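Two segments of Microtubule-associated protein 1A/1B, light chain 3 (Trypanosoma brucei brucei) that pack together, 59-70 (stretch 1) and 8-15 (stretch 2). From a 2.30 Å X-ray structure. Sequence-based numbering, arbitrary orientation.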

# COMPACT_ATOMS: atom_id res chain seq x y z
N GLN A 59 -8.90 -13.98 23.58
CA GLN A 59 -8.02 -12.86 23.34
C GLN A 59 -6.58 -13.24 22.95
O GLN A 59 -6.00 -12.67 22.02
CB GLN A 59 -8.11 -11.91 24.55
CG GLN A 59 -6.88 -11.13 24.94
CD GLN A 59 -7.08 -10.34 26.24
OE1 GLN A 59 -6.42 -10.61 27.26
NE2 GLN A 59 -7.98 -9.37 26.22
N GLN A 60 -6.03 -14.23 23.63
CA GLN A 60 -4.63 -14.61 23.47
C GLN A 60 -4.34 -15.35 22.15
O GLN A 60 -3.40 -14.99 21.44
CB GLN A 60 -4.17 -15.43 24.69
CG GLN A 60 -2.79 -16.01 24.57
CD GLN A 60 -2.26 -16.52 25.89
OE1 GLN A 60 -2.80 -17.46 26.46
NE2 GLN A 60 -1.20 -15.90 26.37
N VAL A 61 -5.14 -16.37 21.83
CA VAL A 61 -5.04 -17.10 20.57
C VAL A 61 -5.21 -16.13 19.40
O VAL A 61 -4.44 -16.18 18.43
CB VAL A 61 -6.08 -18.26 20.49
CG1 VAL A 61 -6.29 -18.76 19.04
CG2 VAL A 61 -5.67 -19.42 21.42
N GLN A 62 -6.19 -15.23 19.50
CA GLN A 62 -6.42 -14.24 18.44
C GLN A 62 -5.30 -13.23 18.31
O GLN A 62 -4.94 -12.88 17.21
CB GLN A 62 -7.81 -13.59 18.54
CG GLN A 62 -8.94 -14.60 18.33
CD GLN A 62 -10.33 -13.97 18.38
OE1 GLN A 62 -10.50 -12.81 18.02
NE2 GLN A 62 -11.33 -14.73 18.84
N ARG A 63 -4.74 -12.77 19.42
CA ARG A 63 -3.57 -11.88 19.36
C ARG A 63 -2.37 -12.59 18.72
O ARG A 63 -1.71 -12.04 17.83
CB ARG A 63 -3.20 -11.33 20.75
CG ARG A 63 -4.05 -10.17 21.19
CD ARG A 63 -4.00 -9.99 22.67
NE ARG A 63 -4.69 -8.75 23.02
CZ ARG A 63 -4.84 -8.26 24.25
NH1 ARG A 63 -4.37 -8.91 25.31
NH2 ARG A 63 -5.49 -7.11 24.42
N GLU A 64 -2.10 -13.83 19.13
CA GLU A 64 -1.06 -14.65 18.47
C GLU A 64 -1.22 -14.77 16.96
O GLU A 64 -0.24 -14.62 16.22
CB GLU A 64 -0.97 -16.03 19.11
CG GLU A 64 -0.35 -16.00 20.51
CD GLU A 64 1.17 -15.85 20.46
OE1 GLU A 64 1.79 -16.59 19.70
OE2 GLU A 64 1.76 -15.00 21.18
N LEU A 65 -2.44 -15.03 16.49
CA LEU A 65 -2.72 -15.13 15.05
C LEU A 65 -2.61 -13.82 14.24
O LEU A 65 -2.52 -13.85 13.00
CB LEU A 65 -4.08 -15.79 14.83
CG LEU A 65 -4.16 -17.26 15.26
CD1 LEU A 65 -5.53 -17.85 15.01
CD2 LEU A 65 -3.09 -18.12 14.53
N ASP A 66 -2.62 -12.69 14.94
CA ASP A 66 -2.40 -11.36 14.34
C ASP A 66 -0.93 -11.07 14.08
O ASP A 66 -0.59 -10.11 13.39
CB ASP A 66 -2.91 -10.29 15.30
CG ASP A 66 -4.40 -10.05 15.18
OD1 ASP A 66 -5.04 -10.48 14.20
OD2 ASP A 66 -4.93 -9.42 16.11
N CYS A 67 -0.06 -11.85 14.70
CA CYS A 67 1.37 -11.67 14.53
C CYS A 67 1.84 -12.52 13.36
O CYS A 67 1.70 -13.74 13.38
CB CYS A 67 2.12 -12.07 15.80
SG CYS A 67 3.90 -12.11 15.65
N ASN A 68 2.40 -11.85 12.35
CA ASN A 68 2.90 -12.49 11.15
C ASN A 68 4.41 -12.23 11.00
O ASN A 68 4.88 -11.11 11.17
CB ASN A 68 2.15 -11.96 9.93
CG ASN A 68 0.69 -12.37 9.92
OD1 ASN A 68 0.36 -13.51 9.60
ND2 ASN A 68 -0.19 -11.44 10.25
N LYS A 69 5.15 -13.30 10.71
CA LYS A 69 6.57 -13.24 10.45
C LYS A 69 6.81 -13.46 8.98
O LYS A 69 6.10 -14.21 8.32
CB LYS A 69 7.28 -14.36 11.18
CG LYS A 69 7.23 -14.28 12.68
CD LYS A 69 7.65 -15.64 13.19
CE LYS A 69 7.93 -15.59 14.64
NZ LYS A 69 8.08 -16.97 15.16
N PHE A 70 7.85 -12.81 8.46
CA PHE A 70 8.23 -12.96 7.06
C PHE A 70 9.73 -13.11 7.04
O PHE A 70 10.39 -12.69 7.95
CB PHE A 70 7.81 -11.72 6.24
CG PHE A 70 6.32 -11.52 6.15
CD1 PHE A 70 5.61 -10.93 7.19
CD2 PHE A 70 5.61 -11.96 5.04
CE1 PHE A 70 4.21 -10.78 7.12
CE2 PHE A 70 4.22 -11.80 4.97
CZ PHE A 70 3.53 -11.20 6.02
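Stretch 2 8-15: YRYQYTRS

A single carboxylate can organise the packing of two short helices whose axes stay far apart, and this pair illustrates the principle. Stretch 2 is a short helix, residues 9-13, crossing the helix of stretch 1 at -119°; the N-to-C directions thus cross steeply, somewhat closer to antiparallel than to parallel, with the axes no closer than 11.6 Å, so long side chains must span the gap. Tyr8 occupies the N-cap position and makes no contact with stretch 1. Arg9 follows, its CA 8.6 Å from the CA of Arg63, and reaches across with chi1 to chi3 all t. One face of its guanidinium is covered by Arg63, whose CB lies 3.8 Å from Arg9 CZ, while at its edge Arg9 NH1 donates to Glu64 OE2 at 2.9 Å in a salt bridge. Tyr10 leaves its backbone sideways, but its ring end comes nearer to stretch 1, where Cys67 SG lies 3.9 Å from Tyr10 CD1, oblique to the ring. Gln11 and Tyr12 stay out of reach. Thr13, the last helical residue, braces the next side chain, its OG1 accepting from Arg14 NH1 at 3.1 Å. Arg14 leaves helical geometry with phi/psi of -118/132° and closes the arrangement: its NH1 meets Glu64 OE2 at 2.7 Å, and its NH2 meets Glu64 OE1 at 3.0 Å. Glu64 thus holds the first helical residue, Arg9, and the first residue past the helix, Arg14. Ser15 lies beyond the contact.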

# COMPACT_ATOMS: atom_id res chain seq x y z
N TYR A 8 6.48 -4.35 21.50
CA TYR A 8 5.73 -5.33 20.74
C TYR A 8 5.39 -6.51 21.63
O TYR A 8 6.20 -6.94 22.47
CB TYR A 8 6.56 -5.78 19.54
CG TYR A 8 6.59 -4.74 18.45
CD1 TYR A 8 7.49 -3.65 18.51
CD2 TYR A 8 5.71 -4.82 17.37
CE1 TYR A 8 7.49 -2.68 17.51
CE2 TYR A 8 5.71 -3.85 16.38
CZ TYR A 8 6.60 -2.79 16.46
OH TYR A 8 6.58 -1.85 15.45
N ARG A 9 4.20 -7.04 21.41
CA ARG A 9 3.73 -8.22 22.12
C ARG A 9 4.71 -9.40 22.08
O ARG A 9 4.98 -10.01 23.11
CB ARG A 9 2.37 -8.63 21.60
CG ARG A 9 1.74 -9.68 22.47
CD ARG A 9 0.23 -9.70 22.35
NE ARG A 9 -0.25 -10.80 23.19
CZ ARG A 9 -0.09 -12.08 22.88
NH1 ARG A 9 0.48 -12.41 21.73
NH2 ARG A 9 -0.52 -13.02 23.72
N TYR A 10 5.26 -9.67 20.90
CA TYR A 10 6.29 -10.71 20.71
C TYR A 10 7.52 -10.59 21.63
O TYR A 10 8.08 -11.60 22.03
CB TYR A 10 6.75 -10.73 19.26
CG TYR A 10 7.28 -12.05 18.79
CD1 TYR A 10 6.41 -13.10 18.50
CD2 TYR A 10 8.62 -12.23 18.57
CE1 TYR A 10 6.89 -14.33 18.04
CE2 TYR A 10 9.11 -13.44 18.11
CZ TYR A 10 8.24 -14.47 17.86
OH TYR A 10 8.73 -15.64 17.40
N GLN A 11 7.94 -9.37 21.95
CA GLN A 11 9.07 -9.18 22.85
C GLN A 11 8.73 -9.41 24.33
O GLN A 11 9.60 -9.75 25.11
CB GLN A 11 9.70 -7.79 22.66
CG GLN A 11 10.38 -7.60 21.33
CD GLN A 11 10.66 -6.12 21.03
OE1 GLN A 11 9.79 -5.26 21.19
NE2 GLN A 11 11.87 -5.84 20.58
N TYR A 12 7.46 -9.25 24.71
CA TYR A 12 7.05 -9.56 26.08
C TYR A 12 6.82 -11.04 26.30
O TYR A 12 6.95 -11.53 27.40
CB TYR A 12 5.78 -8.80 26.47
CG TYR A 12 6.02 -7.33 26.66
CD1 TYR A 12 5.86 -6.44 25.59
CD2 TYR A 12 6.44 -6.81 27.89
CE1 TYR A 12 6.08 -5.08 25.73
CE2 TYR A 12 6.68 -5.42 28.05
CZ TYR A 12 6.50 -4.57 26.95
OH TYR A 12 6.70 -3.21 27.04
N THR A 13 6.44 -11.75 25.25
CA THR A 13 6.04 -13.16 25.41
C THR A 13 7.11 -14.13 24.96
O THR A 13 6.99 -15.31 25.20
CB THR A 13 4.69 -13.49 24.67
OG1 THR A 13 4.81 -13.12 23.30
CG2 THR A 13 3.55 -12.71 25.25
N ARG A 14 8.16 -13.63 24.29
CA ARG A 14 9.31 -14.45 23.93
C ARG A 14 10.55 -13.90 24.61
O ARG A 14 10.78 -12.69 24.58
CB ARG A 14 9.52 -14.47 22.42
CG ARG A 14 8.75 -15.53 21.67
CD ARG A 14 7.23 -15.34 21.75
NE ARG A 14 6.53 -16.22 20.81
CZ ARG A 14 5.24 -16.16 20.55
NH1 ARG A 14 4.45 -15.27 21.16
NH2 ARG A 14 4.73 -16.99 19.66
N SER A 15 11.34 -14.78 25.24
CA SER A 15 12.62 -14.35 25.80
C SER A 15 13.50 -13.77 24.70
O SER A 15 13.42 -14.18 23.54
CB SER A 15 13.36 -15.51 26.50
OG SER A 15 13.65 -16.56 25.59
O HOH W 1 -2.76 -11.97 25.82